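Local atomic coordinates of geranylgeranyl pyrophosphate synthetase (Pyrococcus horikoshii, PDB entry 1WY0), a protein that probably joins isopentenyl diphosphate to allylic diphosphates, building the C20 isoprenoid geranylgeranyl diphosphate as related polyprenyl synthetases do. Residues 120-125 with 141-146; 20-25 with 74-79; 52-57 with 66-71; 208-213 with 312-317. One frame throughout, in Å; residues are numbered along the deposited sequence.

Contact 1: residues 120-125 with 141-146; sequences KAFEAV and VIVKAS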
loop_
_atom_site.group_PDB
_atom_site.type_symbol
_atom_site.label_atom_id
_atom_site.label_comp_id
_atom_site.label_asym_id
_atom_site.label_seq_id
_atom_site.Cartn_x
_atom_site.Cartn_y
_atom_site.Cartn_z
ATOM N N LYS A 120 -3.506 -1.068 7.635
ATOM C CA LYS A 120 -3.743 -1.194 9.071
ATOM C C LYS A 120 -2.568 -0.660 9.901
ATOM O O LYS A 120 -2.719 -0.234 11.038
ATOM C CB LYS A 120 -3.974 -2.673 9.388
ATOM C CG LYS A 120 -5.259 -3.208 8.753
ATOM C CD LYS A 120 -6.386 -3.374 9.774
ATOM C CE LYS A 120 -7.708 -3.797 9.126
ATOM N NZ LYS A 120 -8.794 -3.674 10.096
ATOM N N ALA A 121 -1.374 -0.527 9.335
ATOM C CA ALA A 121 -0.285 0.130 10.036
ATOM C C ALA A 121 -0.712 1.547 10.426
ATOM O O ALA A 121 -0.416 2.015 11.525
ATOM C CB ALA A 121 0.953 0.174 9.151
ATOM N N PHE A 122 -1.392 2.236 9.513
ATOM C CA PHE A 122 -1.834 3.588 9.816
ATOM C C PHE A 122 -3.082 3.570 10.694
ATOM O O PHE A 122 -3.361 4.500 11.440
ATOM C CB PHE A 122 -2.136 4.298 8.496
ATOM C CG PHE A 122 -0.852 4.680 7.821
ATOM C CD1 PHE A 122 -0.169 5.817 8.237
ATOM C CD2 PHE A 122 -0.357 3.905 6.784
ATOM C CE1 PHE A 122 1.017 6.175 7.611
ATOM C CE2 PHE A 122 0.834 4.270 6.164
ATOM C CZ PHE A 122 1.525 5.404 6.574
ATOM N N GLU A 123 -3.860 2.491 10.666
ATOM C CA GLU A 123 -4.953 2.487 11.595
ATOM C C GLU A 123 -4.402 2.278 12.978
ATOM O O GLU A 123 -4.913 2.803 13.959
ATOM C CB GLU A 123 -5.890 1.344 11.250
ATOM C CG GLU A 123 -7.206 1.467 12.007
ATOM C CD GLU A 123 -7.891 0.123 12.066
ATOM O OE1 GLU A 123 -7.884 -0.582 11.071
ATOM O OE2 GLU A 123 -8.461 -0.196 13.105
ATOM N N ALA A 124 -3.272 1.579 13.072
ATOM C CA ALA A 124 -2.567 1.399 14.341
ATOM C C ALA A 124 -1.987 2.732 14.804
ATOM O O ALA A 124 -2.012 3.047 15.987
ATOM C CB ALA A 124 -1.445 0.375 14.182
ATOM N N VAL A 125 -1.454 3.507 13.867
ATOM C CA VAL A 125 -0.890 4.809 14.195
ATOM C C VAL A 125 -1.969 5.719 14.772
ATOM O O VAL A 125 -1.723 6.458 15.719
ATOM C CB VAL A 125 -0.299 5.495 12.950
ATOM C CG1 VAL A 125 0.092 6.927 13.277
ATOM C CG2 VAL A 125 0.915 4.728 12.465
ATOM N N VAL A 141 7.308 10.377 10.677
ATOM C CA VAL A 141 8.539 9.599 10.658
ATOM C C VAL A 141 8.245 8.296 9.920
ATOM O O VAL A 141 9.044 7.813 9.121
ATOM C CB VAL A 141 9.008 9.237 12.085
ATOM C CG1 VAL A 141 9.948 8.043 12.029
ATOM C CG2 VAL A 141 9.712 10.421 12.729
ATOM N N ILE A 142 7.081 7.737 10.204
ATOM C CA ILE A 142 6.670 6.487 9.597
ATOM C C ILE A 142 6.408 6.673 8.109
ATOM O O ILE A 142 6.732 5.811 7.310
ATOM C CB ILE A 142 5.427 5.934 10.322
ATOM C CG1 ILE A 142 5.836 5.478 11.737
ATOM C CG2 ILE A 142 4.807 4.797 9.526
ATOM C CD1 ILE A 142 4.683 4.937 12.604
ATOM N N VAL A 143 5.846 7.814 7.738
ATOM C CA VAL A 143 5.574 8.088 6.343
ATOM C C VAL A 143 6.870 8.240 5.553
ATOM O O VAL A 143 7.014 7.668 4.473
ATOM C CB VAL A 143 4.713 9.352 6.195
ATOM C CG1 VAL A 143 4.940 9.991 4.838
ATOM C CG2 VAL A 143 3.244 8.983 6.363
ATOM N N LYS A 144 7.822 8.999 6.074
ATOM C CA LYS A 144 9.076 9.162 5.346
ATOM C C LYS A 144 9.854 7.856 5.226
ATOM O O LYS A 144 10.543 7.638 4.237
ATOM C CB LYS A 144 9.958 10.216 6.000
ATOM C CG LYS A 144 11.440 10.113 5.605
ATOM C CD LYS A 144 11.749 10.775 4.252
ATOM C CE LYS A 144 11.391 9.902 3.037
ATOM N NZ LYS A 144 10.576 10.678 2.045
ATOM N N ALA A 145 9.760 6.989 6.225
ATOM C CA ALA A 145 10.470 5.718 6.160
ATOM C C ALA A 145 9.750 4.845 5.139
ATOM O O ALA A 145 10.370 4.076 4.409
ATOM C CB ALA A 145 10.487 5.039 7.528
ATOM N N SER A 146 8.430 4.969 5.098
ATOM C CA SER A 146 7.627 4.223 4.139
ATOM C C SER A 146 8.092 4.582 2.720
ATOM O O SER A 146 8.375 3.702 1.913
ATOM C CB SER A 146 6.152 4.580 4.298
ATOM O OG SER A 146 5.380 3.979 3.274
#
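Lys120 NZ, on the flank of its helix turned from Ile142 and Val143, is gripped by two oxygens: it donates to Leu25 O, and Lys120 NZ also reaches Glu123 OE1, a turn on, at 3.4 Å in a salt bridge whose hydrogen bond is weak. The other flank of 120-125 is wholly apolar. There Phe122 presents an edge of its ring, CE1 lying 3.8 Å from Val143 CG2, with that methyl near the ring plane and the two side chains crossing at about a right angle. Three residues on, Val125 CG2 meets Ile142 CD1 at 3.8 Å, and the two side chains slide past each other in opposite senses. Ile142 is extended beyond CB (chi2 178°), which carries CD1 out to that methyl; its other branch, CG2, stands 4.5 Å from Phe122 CZ. No hydrogen bond crosses, and only side-chain ends bridge the 12.0 Å between the axes. The segments, from helices 107-126 and 132-159, run nearly antiparallel, 162° between their directions. The ring of Phe122 stacks on Phe122 of the second subunit, which places this pair at the dimer interface, while helix 69-90 of the same chain packs against Ala121, Val125 and Ile142.

Contact 2: residues 20-25 with 74-79; sequences EKIFEL and AIELIH
In the all-helical isoprenoid synthase fold, helix 69-90 ends in the aspartate-rich DDxxD sequence that in this family binds diphosphate through magnesium; here the last turns of helix 3-25 lay Ile22 and Leu25 across Glu76 and Leu77 in its earlier part. The axes of the two segments pass 10.6 Å apart at a crossing angle of -63°, and the gap is bridged by branch ends. Leu25 CD1 meets Leu77 CD1 at 3.7 Å, the two side chains crossing at a slant. One turn back, Ile22 splits its two arms. CD1, carried outward by an extended chain (chi2 178°), touches the methylene Glu76 CG at 3.8 Å, while CG2 stands more loosely 4.4 Å from Leu77 CD2. The same CG2 methyl sits over the face of the Phe23 ring next door, so Ile22 is braced within its own helix as well. Beside the crossing, Lys21 NZ pairs with Glu24 OE1 in a salt bridge of 3.6 Å, and Glu24 has a second partner in Arg127.

Glu76 bends at its CB-CG bond (chi2 62°), and its carboxylate forms a salt bridge through OE2 with Arg48. The acid thus offers helix 3-25 only its hydrocarbon part; the crossing is held by undirected aliphatic packing, and the buried negative charge is probably compensated by the arginine rather than by anything across the contact.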
loop_
_atom_site.group_PDB
_atom_site.type_symbol
_atom_site.label_atom_id
_atom_site.label_comp_id
_atom_site.label_asym_id
_atom_site.label_seq_id
_atom_site.Cartn_x
_atom_site.Cartn_y
_atom_site.Cartn_z
ATOM N N GLU A 20 -0.940 -9.298 20.562
ATOM C CA GLU A 20 -2.365 -9.177 20.842
ATOM C C GLU A 20 -2.917 -8.025 19.998
ATOM O O GLU A 20 -3.951 -8.158 19.349
ATOM C CB GLU A 20 -2.599 -8.891 22.330
ATOM C CG GLU A 20 -2.311 -10.075 23.259
ATOM C CD GLU A 20 -2.579 -9.747 24.721
ATOM O OE1 GLU A 20 -3.372 -10.482 25.359
ATOM O OE2 GLU A 20 -2.011 -8.752 25.231
ATOM N N LYS A 21 -2.211 -6.899 19.993
ATOM C CA LYS A 21 -2.646 -5.735 19.227
ATOM C C LYS A 21 -2.683 -5.998 17.728
ATOM O O LYS A 21 -3.610 -5.571 17.037
ATOM C CB LYS A 21 -1.744 -4.533 19.524
ATOM C CG LYS A 21 -1.881 -4.011 20.943
ATOM C CD LYS A 21 -3.338 -3.792 21.311
ATOM C CE LYS A 21 -3.506 -3.460 22.794
ATOM N NZ LYS A 21 -4.949 -3.339 23.157
ATOM N N ILE A 22 -1.677 -6.706 17.228
ATOM C CA ILE A 22 -1.619 -7.023 15.814
ATOM C C ILE A 22 -2.845 -7.806 15.378
ATOM O O ILE A 22 -3.524 -7.438 14.422
ATOM C CB ILE A 22 -0.361 -7.859 15.467
ATOM C CG1 ILE A 22 0.866 -6.947 15.413
ATOM C CG2 ILE A 22 -0.562 -8.585 14.137
ATOM C CD1 ILE A 22 2.153 -7.670 15.133
ATOM N N PHE A 23 -3.139 -8.884 16.091
ATOM C CA PHE A 23 -4.267 -9.717 15.723
ATOM C C PHE A 23 -5.649 -9.190 16.066
ATOM O O PHE A 23 -6.651 -9.816 15.736
ATOM C CB PHE A 23 -4.053 -11.126 16.270
ATOM C CG PHE A 23 -2.936 -11.855 15.576
ATOM C CD1 PHE A 23 -3.017 -12.127 14.213
ATOM C CD2 PHE A 23 -1.781 -12.210 16.260
ATOM C CE1 PHE A 23 -1.968 -12.734 13.542
ATOM C CE2 PHE A 23 -0.722 -12.819 15.597
ATOM C CZ PHE A 23 -0.816 -13.080 14.233
ATOM N N GLU A 24 -5.721 -8.039 16.723
ATOM C CA GLU A 24 -7.029 -7.477 17.004
ATOM C C GLU A 24 -7.304 -6.526 15.845
ATOM O O GLU A 24 -8.453 -6.183 15.562
ATOM C CB GLU A 24 -7.062 -6.748 18.351
ATOM C CG GLU A 24 -6.558 -5.323 18.362
ATOM C CD GLU A 24 -6.824 -4.656 19.702
ATOM O OE1 GLU A 24 -6.627 -5.328 20.739
ATOM O OE2 GLU A 24 -7.226 -3.469 19.718
ATOM N N LEU A 25 -6.229 -6.117 15.171
ATOM C CA LEU A 25 -6.319 -5.247 14.003
ATOM C C LEU A 25 -6.607 -6.121 12.779
ATOM O O LEU A 25 -7.389 -5.742 11.912
ATOM C CB LEU A 25 -5.014 -4.473 13.792
ATOM C CG LEU A 25 -4.782 -3.192 14.601
ATOM C CD1 LEU A 25 -3.391 -2.679 14.328
ATOM C CD2 LEU A 25 -5.811 -2.130 14.224
ATOM N N ALA A 74 2.377 -0.586 14.261
ATOM C CA ALA A 74 2.338 0.021 12.938
ATOM C C ALA A 74 3.568 -0.408 12.157
ATOM O O ALA A 74 3.491 -0.875 11.015
ATOM C CB ALA A 74 2.308 1.541 13.071
ATOM N N ILE A 75 4.714 -0.245 12.792
ATOM C CA ILE A 75 5.969 -0.606 12.174
ATOM C C ILE A 75 6.063 -2.092 11.827
ATOM O O ILE A 75 6.600 -2.444 10.778
ATOM C CB ILE A 75 7.144 -0.173 13.070
ATOM C CG1 ILE A 75 7.228 1.360 13.056
ATOM C CG2 ILE A 75 8.452 -0.806 12.587
ATOM C CD1 ILE A 75 8.528 1.931 13.616
ATOM N N GLU A 76 5.540 -2.968 12.681
ATOM C CA GLU A 76 5.611 -4.398 12.371
ATOM C C GLU A 76 4.659 -4.727 11.233
ATOM O O GLU A 76 4.908 -5.642 10.456
ATOM C CB GLU A 76 5.269 -5.258 13.589
ATOM C CG GLU A 76 5.383 -6.776 13.352
ATOM C CD GLU A 76 6.795 -7.250 12.994
ATOM O OE1 GLU A 76 7.721 -6.423 12.910
ATOM O OE2 GLU A 76 6.985 -8.475 12.788
ATOM N N LEU A 77 3.559 -3.995 11.145
ATOM C CA LEU A 77 2.594 -4.210 10.074
ATOM C C LEU A 77 3.223 -3.744 8.759
ATOM O O LEU A 77 3.071 -4.383 7.721
ATOM C CB LEU A 77 1.298 -3.437 10.354
ATOM C CG LEU A 77 0.472 -4.057 11.484
ATOM C CD1 LEU A 77 -0.797 -3.237 11.750
ATOM C CD2 LEU A 77 0.122 -5.497 11.098
ATOM N N ILE A 78 3.946 -2.636 8.813
ATOM C CA ILE A 78 4.597 -2.115 7.622
ATOM C C ILE A 78 5.655 -3.098 7.160
ATOM O O ILE A 78 5.754 -3.392 5.975
ATOM C CB ILE A 78 5.241 -0.739 7.882
ATOM C CG1 ILE A 78 4.158 0.340 7.850
ATOM C CG2 ILE A 78 6.314 -0.451 6.815
ATOM C CD1 ILE A 78 4.662 1.756 7.992
ATOM N N HIS A 79 6.439 -3.614 8.096
ATOM C CA HIS A 79 7.476 -4.584 7.765
ATOM C C HIS A 79 6.845 -5.805 7.085
ATOM O O HIS A 79 7.373 -6.320 6.097
ATOM C CB HIS A 79 8.222 -5.035 9.034
ATOM C CG HIS A 79 9.115 -6.226 8.829
ATOM N ND1 HIS A 79 10.229 -6.198 8.016
ATOM C CD2 HIS A 79 9.052 -7.484 9.331
ATOM C CE1 HIS A 79 10.812 -7.383 8.026
ATOM N NE2 HIS A 79 10.117 -8.182 8.817
#

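Contact 3: residues 52-57 with 66-71; sequences FVVLTS and LRAIYP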
loop_
_atom_site.group_PDB
_atom_site.type_symbol
_atom_site.label_atom_id
_atom_site.label_comp_id
_atom_site.label_asym_id
_atom_site.label_seq_id
_atom_site.Cartn_x
_atom_site.Cartn_y
_atom_site.Cartn_z
ATOM N N PHE A 52 10.239 -4.338 19.143
ATOM C CA PHE A 52 11.050 -4.394 20.354
ATOM C C PHE A 52 11.935 -3.158 20.440
ATOM O O PHE A 52 12.125 -2.593 21.511
ATOM C CB PHE A 52 11.937 -5.646 20.363
ATOM C CG PHE A 52 12.748 -5.807 21.627
ATOM C CD1 PHE A 52 12.135 -6.149 22.827
ATOM C CD2 PHE A 52 14.123 -5.604 21.617
ATOM C CE1 PHE A 52 12.879 -6.287 23.996
ATOM C CE2 PHE A 52 14.879 -5.740 22.781
ATOM C CZ PHE A 52 14.253 -6.083 23.974
ATOM N N VAL A 53 12.476 -2.737 19.306
ATOM C CA VAL A 53 13.333 -1.567 19.288
ATOM C C VAL A 53 12.514 -0.339 19.640
ATOM O O VAL A 53 13.011 0.592 20.277
ATOM C CB VAL A 53 13.992 -1.402 17.911
ATOM C CG1 VAL A 53 14.724 -0.067 17.816
ATOM C CG2 VAL A 53 14.960 -2.545 17.692
ATOM N N VAL A 54 11.249 -0.345 19.241
ATOM C CA VAL A 54 10.372 0.774 19.535
ATOM C C VAL A 54 10.189 0.914 21.049
ATOM O O VAL A 54 10.609 1.906 21.644
ATOM C CB VAL A 54 8.980 0.590 18.881
ATOM C CG1 VAL A 54 8.085 1.757 19.243
ATOM C CG2 VAL A 54 9.119 0.484 17.359
ATOM N N LEU A 55 9.556 -0.085 21.657
ATOM C CA LEU A 55 9.296 -0.084 23.095
ATOM C C LEU A 55 10.574 0.049 23.918
ATOM O O LEU A 55 10.586 0.734 24.933
ATOM C CB LEU A 55 8.549 -1.359 23.502
ATOM C CG LEU A 55 7.252 -1.622 22.730
ATOM C CD1 LEU A 55 6.592 -2.895 23.235
ATOM C CD2 LEU A 55 6.318 -0.438 22.884
ATOM N N THR A 56 11.645 -0.603 23.483
ATOM C CA THR A 56 12.906 -0.526 24.208
ATOM C C THR A 56 13.519 0.862 24.080
ATOM O O THR A 56 14.177 1.338 25.004
ATOM C CB THR A 56 13.929 -1.566 23.699
ATOM O OG1 THR A 56 13.377 -2.881 23.822
ATOM C CG2 THR A 56 15.207 -1.499 24.520
ATOM N N SER A 57 13.302 1.511 22.940
ATOM C CA SER A 57 13.842 2.847 22.720
ATOM C C SER A 57 13.118 3.885 23.556
ATOM O O SER A 57 13.717 4.872 23.987
ATOM C CB SER A 57 13.755 3.230 21.244
ATOM O OG SER A 57 14.802 2.627 20.504
ATOM N N LEU A 66 4.700 1.307 27.213
ATOM C CA LEU A 66 3.310 0.914 27.024
ATOM C C LEU A 66 2.561 1.850 26.081
ATOM O O LEU A 66 1.610 1.475 25.409
ATOM C CB LEU A 66 2.627 0.905 28.388
ATOM C CG LEU A 66 3.201 -0.161 29.321
ATOM C CD1 LEU A 66 2.570 -0.113 30.712
ATOM C CD2 LEU A 66 2.988 -1.581 28.799
ATOM N N ARG A 67 2.978 3.124 26.070
ATOM C CA ARG A 67 2.283 4.066 25.206
ATOM C C ARG A 67 2.788 4.004 23.762
ATOM O O ARG A 67 2.227 4.606 22.853
ATOM C CB ARG A 67 2.413 5.466 25.807
ATOM C CG ARG A 67 1.613 5.572 27.108
ATOM C CD ARG A 67 1.735 6.946 27.780
ATOM N NE ARG A 67 1.033 7.973 27.002
ATOM C CZ ARG A 67 -0.285 8.137 27.219
ATOM N NH1 ARG A 67 -0.913 7.401 28.120
ATOM N NH2 ARG A 67 -0.953 9.057 26.520
ATOM N N ALA A 68 3.891 3.251 23.572
ATOM C CA ALA A 68 4.433 3.083 22.227
ATOM C C ALA A 68 4.044 1.736 21.609
ATOM O O ALA A 68 4.715 1.208 20.726
ATOM C CB ALA A 68 5.958 3.189 22.312
ATOM N N ILE A 69 2.923 1.170 22.090
ATOM C CA ILE A 69 2.527 -0.159 21.609
ATOM C C ILE A 69 1.914 -0.112 20.202
ATOM O O ILE A 69 2.310 -0.811 19.276
ATOM C CB ILE A 69 1.516 -0.754 22.594
ATOM C CG1 ILE A 69 2.193 -1.086 23.928
ATOM C CG2 ILE A 69 0.964 -2.075 22.026
ATOM C CD1 ILE A 69 3.322 -2.110 23.764
ATOM N N TYR A 70 0.900 0.718 19.972
ATOM C CA TYR A 70 0.304 0.782 18.640
ATOM C C TYR A 70 1.270 1.316 17.585
ATOM O O TYR A 70 1.232 0.890 16.432
ATOM C CB TYR A 70 -0.982 1.603 18.653
ATOM C CG TYR A 70 -2.192 0.791 19.042
ATOM C CD1 TYR A 70 -2.657 0.773 20.354
ATOM C CD2 TYR A 70 -2.877 0.036 18.091
ATOM C CE1 TYR A 70 -3.775 0.030 20.708
ATOM C CE2 TYR A 70 -3.994 -0.712 18.434
ATOM C CZ TYR A 70 -4.442 -0.709 19.746
ATOM O OH TYR A 70 -5.561 -1.440 20.084
ATOM N N PRO A 71 2.130 2.277 17.953
ATOM C CA PRO A 71 3.078 2.796 16.964
ATOM C C PRO A 71 4.101 1.721 16.605
ATOM O O PRO A 71 4.630 1.698 15.493
ATOM C CB PRO A 71 3.710 3.979 17.690
ATOM C CG PRO A 71 2.570 4.497 18.483
ATOM C CD PRO A 71 1.970 3.237 19.061
#
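Ile69 CD1 plugs the fork of Leu55, 3.4 Å from Leu55 CD1 and scarcely farther from CD2, the first of these tighter than ordinary van der Waals contact. The CB of Ile69 points away from helix 49-57, but two successive turns (chi1 -69°, chi2 -60°) fold CD1 back into that notch. A second bump, Ala68 CB, fits the hollow between neighbouring side chains: it lies 3.7 Å from Leu55 CD2 and 4.0 Å from Val54 CG1. The carbonyl oxygen of the same residue, Ala68 O, also meets both, with Leu55 CD2 at 3.2 Å. This is a helix-loop-helix connection within the all-helical isoprenoid synthase fold: the chain leaves helix 49-57, loops round and enters helix 69-90 with Ala68 at the N-cap position. An alanine in place of Leu55 would remove both prongs, and the consequence is likely to be a gap beside Ala68, with Ile69 CD1 left without the notch that fixes it. On the far side of 52-57 the hydroxyls turn back on their own helix. Thr56 OG1 donates to Phe52 O at 2.6 Å from above the carbonyl plane, on the opposite face from Thr56 N, and lies over the centre of the Phe52 ring.

Contact 4: residues 208-213 with 312-317; sequences RNVGIA and KKANEA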
loop_
_atom_site.group_PDB
_atom_site.type_symbol
_atom_site.label_atom_id
_atom_site.label_comp_id
_atom_site.label_asym_id
_atom_site.label_seq_id
_atom_site.Cartn_x
_atom_site.Cartn_y
_atom_site.Cartn_z
ATOM N N ARG A 208 19.499 3.198 12.138
ATOM C CA ARG A 208 19.972 3.209 10.761
ATOM C C ARG A 208 21.127 2.224 10.562
ATOM O O ARG A 208 21.146 1.412 9.644
ATOM C CB ARG A 208 20.437 4.628 10.439
ATOM C CG ARG A 208 20.569 4.874 8.937
ATOM C CD ARG A 208 19.284 4.516 8.185
ATOM N NE ARG A 208 19.151 5.335 6.978
ATOM C CZ ARG A 208 18.008 6.028 6.828
ATOM N NH1 ARG A 208 17.068 5.969 7.755
ATOM N NH2 ARG A 208 17.808 6.735 5.713
ATOM N N ASN A 209 22.130 2.345 11.453
ATOM C CA ASN A 209 23.325 1.519 11.334
ATOM C C ASN A 209 23.034 0.035 11.576
ATOM O O ASN A 209 23.579 -0.848 10.927
ATOM C CB ASN A 209 24.341 2.018 12.361
ATOM C CG ASN A 209 25.162 3.124 11.755
ATOM O OD1 ASN A 209 25.953 2.917 10.840
ATOM N ND2 ASN A 209 24.964 4.339 12.295
ATOM N N VAL A 210 22.204 -0.268 12.565
ATOM C CA VAL A 210 21.902 -1.651 12.881
ATOM C C VAL A 210 21.101 -2.265 11.735
ATOM O O VAL A 210 21.397 -3.372 11.285
ATOM C CB VAL A 210 21.105 -1.754 14.201
ATOM C CG1 VAL A 210 20.527 -3.151 14.366
ATOM C CG2 VAL A 210 22.016 -1.446 15.363
ATOM N N GLY A 211 20.102 -1.533 11.257
ATOM C CA GLY A 211 19.288 -2.018 10.156
ATOM C C GLY A 211 20.129 -2.414 8.958
ATOM O O GLY A 211 19.911 -3.467 8.354
ATOM N N ILE A 212 21.110 -1.586 8.616
ATOM C CA ILE A 212 21.966 -1.874 7.475
ATOM C C ILE A 212 22.929 -3.030 7.740
ATOM O O ILE A 212 23.039 -3.945 6.922
ATOM C CB ILE A 212 22.745 -0.604 7.041
ATOM C CG1 ILE A 212 21.782 0.362 6.345
ATOM C CG2 ILE A 212 23.886 -0.963 6.110
ATOM C CD1 ILE A 212 22.412 1.674 5.894
ATOM N N ALA A 213 23.604 -3.007 8.884
ATOM C CA ALA A 213 24.562 -4.057 9.227
ATOM C C ALA A 213 23.932 -5.447 9.322
ATOM O O ALA A 213 24.567 -6.442 8.995
ATOM C CB ALA A 213 25.266 -3.715 10.538
ATOM N N LYS A 312 29.652 -0.988 15.856
ATOM C CA LYS A 312 30.429 -0.260 16.851
ATOM C C LYS A 312 29.967 1.189 16.893
ATOM O O LYS A 312 29.745 1.745 17.960
ATOM C CB LYS A 312 31.920 -0.320 16.514
ATOM C CG LYS A 312 32.554 -1.692 16.724
ATOM C CD LYS A 312 32.399 -2.194 18.159
ATOM C CE LYS A 312 33.169 -3.504 18.360
ATOM N NZ LYS A 312 33.029 -4.079 19.736
ATOM N N LYS A 313 29.811 1.796 15.721
ATOM C CA LYS A 313 29.369 3.180 15.659
ATOM C C LYS A 313 27.985 3.355 16.262
ATOM O O LYS A 313 27.723 4.345 16.937
ATOM C CB LYS A 313 29.353 3.677 14.214
ATOM C CG LYS A 313 28.530 4.945 14.030
ATOM C CD LYS A 313 29.314 6.172 14.491
ATOM C CE LYS A 313 28.488 7.455 14.414
ATOM N NZ LYS A 313 28.604 8.283 15.649
ATOM N N ALA A 314 27.101 2.395 16.019
ATOM C CA ALA A 314 25.733 2.460 16.532
ATOM C C ALA A 314 25.674 2.497 18.055
ATOM O O ALA A 314 25.036 3.369 18.637
ATOM C CB ALA A 314 24.930 1.283 16.015
ATOM N N ASN A 315 26.324 1.535 18.699
ATOM C CA ASN A 315 26.341 1.479 20.155
ATOM C C ASN A 315 27.117 2.668 20.719
ATOM O O ASN A 315 26.705 3.272 21.705
ATOM C CB ASN A 315 26.973 0.169 20.620
ATOM C CG ASN A 315 26.107 -1.038 20.313
ATOM O OD1 ASN A 315 24.884 -0.930 20.221
ATOM N ND2 ASN A 315 26.739 -2.194 20.137
ATOM N N GLU A 316 28.238 3.006 20.085
ATOM C CA GLU A 316 29.053 4.134 20.531
ATOM C C GLU A 316 28.272 5.436 20.362
ATOM O O GLU A 316 28.778 6.519 20.647
ATOM C CB GLU A 316 30.356 4.213 19.725
ATOM C CG GLU A 316 30.612 5.549 19.028
ATOM C CD GLU A 316 31.656 5.456 17.924
ATOM O OE1 GLU A 316 32.330 4.407 17.836
ATOM O OE2 GLU A 316 31.812 6.434 17.154
ATOM N N ALA A 317 27.038 5.326 19.887
ATOM C CA ALA A 317 26.191 6.496 19.693
ATOM C C ALA A 317 25.121 6.505 20.766
ATOM O O ALA A 317 24.462 7.515 20.987
ATOM C CB ALA A 317 25.552 6.462 18.312
#
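Asn209 and Val210 receive the methyl of Ala314 where helix 197-224 runs beside the end of helix 299-315, a pairing of two helices of the isoprenoid synthase fold that are far apart in sequence. Further along, helix 197-224 carries the second aspartate-rich sequence expected of this family. The close part centres on a single small side chain. Ala314 CB lies 3.8 Å from Asn209 CB and 4.0 Å from Val210 CG2, so it settles between two successive residues of the other helix. With only a methyl in the way, the backbones come close, and the CA atoms of Asn209 and Ala314 are 5.8 Å apart. The side chain of Trp206, one turn before Val210, also packs on Ala314, and Phe182 and Ala334 close round Val210, which makes this side a largely hydrocarbon patch round the buried Ala314 and Val210.

The other side is looser and faces solvent. Lys313 is exposed, and it touches the contact only with the start of its chain: the bend at chi2 (79°) helps lead the ammonium away from 208-213. Its NZ is 4.0 Å from Glu316 OE2, a long salt bridge along its own segment. Asn209 is partly exposed and offers no hydrogen bond across. Its amide turns back to its own helix, where ND2 donates to Ser205 O, and the same nitrogen merely brushes past Lys313, standing 4.0 Å from Lys313 CG.

Contacts 1, 2 and 3 form one buried cluster on the same side of the chain's centre, whereas contact 4 stands apart, its centre 19 to 25 Å from theirs, and is partly open to solvent. Helix 69-90 serves both contact 2 and contact 3, the latter nested in the loop that the former closes, and it also backs the helices of contact 1. No hydrogen bond or salt bridge crosses any of the four; packing is mainly aliphatic, with a ring in contact 1 and an amide in contact 4. The polar surroundings differ: subunit partners border contact 1, a buried acid paired with arginine flanks contact 2, helix-bound hydroxyls back contact 3, and a solvent-facing lysine edges contact 4.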